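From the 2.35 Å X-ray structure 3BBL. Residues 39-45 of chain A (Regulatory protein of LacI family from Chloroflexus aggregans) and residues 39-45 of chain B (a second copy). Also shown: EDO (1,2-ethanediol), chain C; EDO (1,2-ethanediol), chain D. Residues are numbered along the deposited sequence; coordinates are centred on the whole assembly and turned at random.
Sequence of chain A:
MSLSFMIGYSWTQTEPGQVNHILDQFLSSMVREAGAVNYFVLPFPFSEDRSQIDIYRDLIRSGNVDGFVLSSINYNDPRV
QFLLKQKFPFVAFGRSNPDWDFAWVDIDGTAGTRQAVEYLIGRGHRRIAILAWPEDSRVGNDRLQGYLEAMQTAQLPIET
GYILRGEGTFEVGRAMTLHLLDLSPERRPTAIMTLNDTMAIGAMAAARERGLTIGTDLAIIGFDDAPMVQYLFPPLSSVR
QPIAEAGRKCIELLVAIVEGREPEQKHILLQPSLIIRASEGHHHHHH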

ATOM      1  N   TYR A  39      -0.018 -24.751   5.624  1.00 40.59           N
ATOM      2  CA  TYR A  39      -1.361 -24.270   5.329  1.00 38.22           C
ATOM      3  C   TYR A  39      -1.286 -23.205   4.237  1.00 36.28           C
ATOM      4  O   TYR A  39      -0.228 -22.619   4.006  1.00 34.64           O
ATOM      5  CB  TYR A  39      -2.023 -23.676   6.577  1.00 38.54           C
ATOM      6  CG  TYR A  39      -2.662 -24.683   7.511  1.00 39.42           C
ATOM      7  CD1 TYR A  39      -1.892 -25.444   8.386  1.00 39.94           C
ATOM      8  CD2 TYR A  39      -4.046 -24.856   7.533  1.00 39.85           C
ATOM      9  CE1 TYR A  39      -2.485 -26.353   9.263  1.00 41.37           C
ATOM     10  CE2 TYR A  39      -4.649 -25.763   8.403  1.00 40.87           C
ATOM     11  CZ  TYR A  39      -3.863 -26.507   9.266  1.00 41.52           C
ATOM     12  OH  TYR A  39      -4.455 -27.404  10.128  1.00 43.11           O
ATOM     13  N   PHE A  40      -2.398 -22.985   3.546  1.00 35.31           N
ATOM     14  CA  PHE A  40      -2.465 -21.964   2.510  1.00 34.78           C
ATOM     15  C   PHE A  40      -3.604 -21.040   2.891  1.00 33.86           C
ATOM     16  O   PHE A  40      -4.563 -21.461   3.545  1.00 33.30           O
ATOM     17  CB  PHE A  40      -2.785 -22.548   1.126  1.00 36.79           C
ATOM     18  CG  PHE A  40      -1.668 -23.344   0.511  1.00 40.63           C
ATOM     19  CD1 PHE A  40      -1.492 -24.685   0.832  1.00 41.86           C
ATOM     20  CD2 PHE A  40      -0.805 -22.758  -0.406  1.00 41.14           C
ATOM     21  CE1 PHE A  40      -0.475 -25.432   0.248  1.00 43.10           C
ATOM     22  CE2 PHE A  40       0.217 -23.496  -0.996  1.00 42.34           C
ATOM     23  CZ  PHE A  40       0.382 -24.837  -0.669  1.00 42.82           C
ATOM     24  N   VAL A  41      -3.491 -19.776   2.496  1.00 32.76           N
ATOM     25  CA  VAL A  41      -4.543 -18.810   2.754  1.00 30.76           C
ATOM     26  C   VAL A  41      -5.327 -18.752   1.455  1.00 30.10           C
ATOM     27  O   VAL A  41      -4.753 -18.614   0.379  1.00 30.33           O
ATOM     28  CB  VAL A  41      -3.984 -17.406   3.062  1.00 31.41           C
ATOM     29  CG1 VAL A  41      -5.134 -16.410   3.192  1.00 28.35           C
ATOM     30  CG2 VAL A  41      -3.157 -17.441   4.345  1.00 29.54           C
ATOM     31  N   LEU A  42      -6.642 -18.877   1.550  1.00 29.10           N
ATOM     32  CA  LEU A  42      -7.471 -18.832   0.368  1.00 28.70           C
ATOM     33  C   LEU A  42      -8.313 -17.566   0.333  1.00 29.44           C
ATOM     34  O   LEU A  42      -9.301 -17.447   1.058  1.00 29.83           O
ATOM     35  CB  LEU A  42      -8.385 -20.050   0.324  1.00 27.03           C
ATOM     36  CG  LEU A  42      -9.287 -20.143  -0.905  1.00 28.62           C
ATOM     37  CD1 LEU A  42      -8.434 -20.342  -2.146  1.00 27.05           C
ATOM     38  CD2 LEU A  42     -10.275 -21.288  -0.737  1.00 29.43           C
ATOM     39  N   PRO A  43      -7.923 -16.596  -0.503  1.00 30.09           N
ATOM     40  CA  PRO A  43      -8.672 -15.344  -0.617  1.00 29.73           C
ATOM     41  C   PRO A  43      -9.979 -15.577  -1.360  1.00 29.72           C
ATOM     42  O   PRO A  43     -10.034 -16.371  -2.291  1.00 30.89           O
ATOM     43  CB  PRO A  43      -7.740 -14.449  -1.428  1.00 30.50           C
ATOM     44  CG  PRO A  43      -6.390 -15.020  -1.166  1.00 31.83           C
ATOM     45  CD  PRO A  43      -6.636 -16.497  -1.207  1.00 29.60           C
ATOM     46  N   PHE A  44     -11.030 -14.894  -0.935  1.00 29.03           N
ATOM     47  CA  PHE A  44     -12.319 -14.990  -1.595  1.00 28.32           C
ATOM     48  C   PHE A  44     -12.879 -13.570  -1.635  1.00 29.78           C
ATOM     49  O   PHE A  44     -12.530 -12.739  -0.801  1.00 29.69           O
ATOM     50  CB  PHE A  44     -13.258 -15.963  -0.853  1.00 24.24           C
ATOM     51  CG  PHE A  44     -13.567 -15.582   0.561  1.00 20.60           C
ATOM     52  CD1 PHE A  44     -14.620 -14.726   0.851  1.00 19.50           C
ATOM     53  CD2 PHE A  44     -12.827 -16.115   1.612  1.00 21.56           C
ATOM     54  CE1 PHE A  44     -14.942 -14.406   2.173  1.00 19.50           C
ATOM     55  CE2 PHE A  44     -13.134 -15.802   2.940  1.00 21.38           C
ATOM     56  CZ  PHE A  44     -14.198 -14.945   3.220  1.00 20.93           C
ATOM     57  N   PRO A  45     -13.734 -13.268  -2.624  1.00 31.21           N
ATOM     58  CA  PRO A  45     -14.319 -11.932  -2.753  1.00 32.26           C
ATOM     59  C   PRO A  45     -15.015 -11.454  -1.489  1.00 33.35           C
ATOM     60  O   PRO A  45     -15.776 -12.188  -0.865  1.00 34.74           O
ATOM     61  CB  PRO A  45     -15.276 -12.094  -3.929  1.00 32.61           C
ATOM     62  CG  PRO A  45     -14.563 -13.104  -4.779  1.00 32.19           C
ATOM     63  CD  PRO A  45     -14.149 -14.127  -3.745  1.00 31.32           C
TER
HETATM   64  C1  EDO C 500     -11.518  -9.161  -2.886  1.00 24.86           C
HETATM   65  O1  EDO C 500     -12.782  -8.659  -2.471  1.00 28.72           O
HETATM   66  C2  EDO C 500     -10.687  -9.573  -1.661  1.00 25.88           C
HETATM   67  O2  EDO C 500     -11.521  -9.797  -0.516  1.00 22.70           O
HETATM   68  C1  EDO D 500       4.524 -14.288   0.573  1.00 24.86           C
HETATM   69  O1  EDO D 500       5.878 -14.487   0.187  1.00 28.72           O
HETATM   70  C2  EDO D 500       3.669 -13.955  -0.660  1.00 25.88           C
HETATM   71  O2  EDO D 500       4.307 -14.385  -1.871  1.00 22.70           O
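Chain B, residues 39-45: YFVLPFP

Chain B lies on chain A as a second copy of the same segment, related to it by an exact two-fold axis. In both chains residues 40-43 form an extended strand, with phi/psi values running from -124/151 at A:Phe40 and B:Phe40 to -73/143 at A:Pro43 and B:Pro43. The two strands run in roughly opposite directions, their N-to-C vectors meeting at 151°, and their axes approach to 6.0 Å. The register is centred on A:Leu42 and B:Leu42, whose CA atoms are 5.8 Å apart; from there the backbones diverge, to 6.5 Å between the CA atoms of A:Val41 and B:Pro43 and 6.8 Å between those of A:Phe40 and B:Phe44. No hydrogen bond joins the two strands, so the pairing is not that of a continuous β-sheet, and contact rests on side-chain packing and close van der Waals approaches to the backbone.

A:Tyr39 precedes the strand and stays out of reach of the B stretch. A:Phe40 is the first residue to engage, its CA-to-CB bond pointing toward the other strand and its chi1 in the m rotamer. Its CB lies 3.5 Å from CD1 of B:Leu42. Farther out, the ring presents its edge to chain B: CD2 is 3.6 Å from the carbonyl O of B:Pro43, and CE2 is 4.1 Å from CB of B:Phe44. The side chain of A:Phe40 thus spans B:Leu42, B:Pro43 and B:Phe44.

A:Val41 contributes mainly through its backbone. Its carbonyl O approaches CD of B:Pro43 to 3.1 Å and CD1 of B:Leu42 to 3.9 Å. B:Pro43, which has no amide hydrogen, meets this oxygen with its ring carbon CD.

At A:Leu42 the CA-to-CB bond points sideways, but the t, p rotamer brings the end of the side chain nearer to chain B, and CD1 packs 3.5 Å from CB of B:Phe40. A:Pro43 then makes the contact nearest the symmetry axis: its CD lies 3.4 Å from CD of B:Pro43, the same atom meeting its own symmetry mate, and 3.1 Å from O of B:Val41. Its carbonyl O sits at the edge of the B:Phe40 ring, 3.6 Å from CD2.

Beyond the strand, A:Phe44 directs the end of its side chain away from the B stretch, leaving CB 4.1 Å from CE2 of B:Phe40. A:Pro45 makes no contact with the B stretch. Together the two segments bury 469 Å², summed over both sides.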

ATOM      1  N   TYR B  39     -13.122 -19.303  -9.971  1.00 40.59           N
ATOM      2  CA  TYR B  39     -11.752 -19.691  -9.667  1.00 38.22           C
ATOM      3  C   TYR B  39     -11.296 -18.973  -8.399  1.00 36.28           C
ATOM      4  O   TYR B  39     -11.876 -17.959  -8.009  1.00 34.64           O
ATOM      5  CB  TYR B  39     -10.808 -19.339 -10.821  1.00 38.54           C
ATOM      6  CG  TYR B  39     -10.769 -20.344 -11.954  1.00 39.42           C
ATOM      7  CD1 TYR B  39     -11.781 -20.394 -12.909  1.00 39.94           C
ATOM      8  CD2 TYR B  39      -9.702 -21.234 -12.080  1.00 39.85           C
ATOM      9  CE1 TYR B  39     -11.731 -21.303 -13.965  1.00 41.37           C
ATOM     10  CE2 TYR B  39      -9.643 -22.149 -13.130  1.00 40.87           C
ATOM     11  CZ  TYR B  39     -10.658 -22.178 -14.069  1.00 41.52           C
ATOM     12  OH  TYR B  39     -10.604 -23.080 -15.110  1.00 43.11           O
ATOM     13  N   PHE B  40     -10.281 -19.520  -7.740  1.00 35.31           N
ATOM     14  CA  PHE B  40      -9.725 -18.905  -6.542  1.00 34.78           C
ATOM     15  C   PHE B  40      -8.249 -18.698  -6.812  1.00 33.86           C
ATOM     16  O   PHE B  40      -7.639 -19.446  -7.581  1.00 33.30           O
ATOM     17  CB  PHE B  40      -9.848 -19.806  -5.305  1.00 36.79           C
ATOM     18  CG  PHE B  40     -11.250 -19.964  -4.784  1.00 40.63           C
ATOM     19  CD1 PHE B  40     -12.108 -20.911  -5.331  1.00 41.86           C
ATOM     20  CD2 PHE B  40     -11.704 -19.179  -3.732  1.00 41.14           C
ATOM     21  CE1 PHE B  40     -13.398 -21.076  -4.837  1.00 43.10           C
ATOM     22  CE2 PHE B  40     -12.993 -19.335  -3.230  1.00 42.34           C
ATOM     23  CZ  PHE B  40     -13.842 -20.287  -3.783  1.00 42.82           C
ATOM     24  N   VAL B  41      -7.679 -17.670  -6.191  1.00 32.76           N
ATOM     25  CA  VAL B  41      -6.260 -17.403  -6.327  1.00 30.76           C
ATOM     26  C   VAL B  41      -5.639 -18.014  -5.082  1.00 30.10           C
ATOM     27  O   VAL B  41      -6.104 -17.782  -3.971  1.00 30.33           O
ATOM     28  CB  VAL B  41      -5.948 -15.892  -6.347  1.00 31.41           C
ATOM     29  CG1 VAL B  41      -4.436 -15.677  -6.358  1.00 28.35           C
ATOM     30  CG2 VAL B  41      -6.592 -15.241  -7.569  1.00 29.54           C
ATOM     31  N   LEU B  42      -4.600 -18.814  -5.269  1.00 29.10           N
ATOM     32  CA  LEU B  42      -3.945 -19.439  -4.145  1.00 28.70           C
ATOM     33  C   LEU B  42      -2.554 -18.864  -3.928  1.00 29.44           C
ATOM     34  O   LEU B  42      -1.622 -19.172  -4.671  1.00 29.83           O
ATOM     35  CB  LEU B  42      -3.843 -20.942  -4.369  1.00 27.03           C
ATOM     36  CG  LEU B  42      -3.203 -21.729  -3.226  1.00 28.62           C
ATOM     37  CD1 LEU B  42      -4.092 -21.652  -1.998  1.00 27.05           C
ATOM     38  CD2 LEU B  42      -2.987 -23.175  -3.650  1.00 29.43           C
ATOM     39  N   PRO B  43      -2.398 -18.006  -2.911  1.00 30.09           N
ATOM     40  CA  PRO B  43      -1.097 -17.406  -2.615  1.00 29.73           C
ATOM     41  C   PRO B  43      -0.168 -18.441  -1.996  1.00 29.72           C
ATOM     42  O   PRO B  43      -0.603 -19.290  -1.227  1.00 30.89           O
ATOM     43  CB  PRO B  43      -1.436 -16.312  -1.607  1.00 30.50           C
ATOM     44  CG  PRO B  43      -2.863 -16.000  -1.894  1.00 31.83           C
ATOM     45  CD  PRO B  43      -3.462 -17.353  -2.133  1.00 29.60           C
ATOM     46  N   PHE B  44       1.106 -18.375  -2.348  1.00 29.03           N
ATOM     47  CA  PHE B  44       2.100 -19.272  -1.786  1.00 28.32           C
ATOM     48  C   PHE B  44       3.337 -18.420  -1.521  1.00 29.78           C
ATOM     49  O   PHE B  44       3.541 -17.397  -2.172  1.00 29.69           O
ATOM     50  CB  PHE B  44       2.398 -20.447  -2.739  1.00 24.24           C
ATOM     51  CG  PHE B  44       2.939 -20.048  -4.077  1.00 20.60           C
ATOM     52  CD1 PHE B  44       4.302 -19.866  -4.264  1.00 19.50           C
ATOM     53  CD2 PHE B  44       2.086 -19.894  -5.165  1.00 21.56           C
ATOM     54  CE1 PHE B  44       4.816 -19.540  -5.523  1.00 19.50           C
ATOM     55  CE2 PHE B  44       2.585 -19.566  -6.430  1.00 21.38           C
ATOM     56  CZ  PHE B  44       3.956 -19.391  -6.608  1.00 20.93           C
ATOM     57  N   PRO B  45       4.164 -18.813  -0.541  1.00 31.21           N
ATOM     58  CA  PRO B  45       5.373 -18.058  -0.206  1.00 32.26           C
ATOM     59  C   PRO B  45       6.284 -17.815  -1.399  1.00 33.35           C
ATOM     60  O   PRO B  45       6.557 -18.720  -2.185  1.00 34.74           O
ATOM     61  CB  PRO B  45       6.025 -18.921   0.869  1.00 32.61           C
ATOM     62  CG  PRO B  45       4.833 -19.516   1.560  1.00 32.19           C
ATOM     63  CD  PRO B  45       3.985 -19.944   0.383  1.00 31.32           C
TER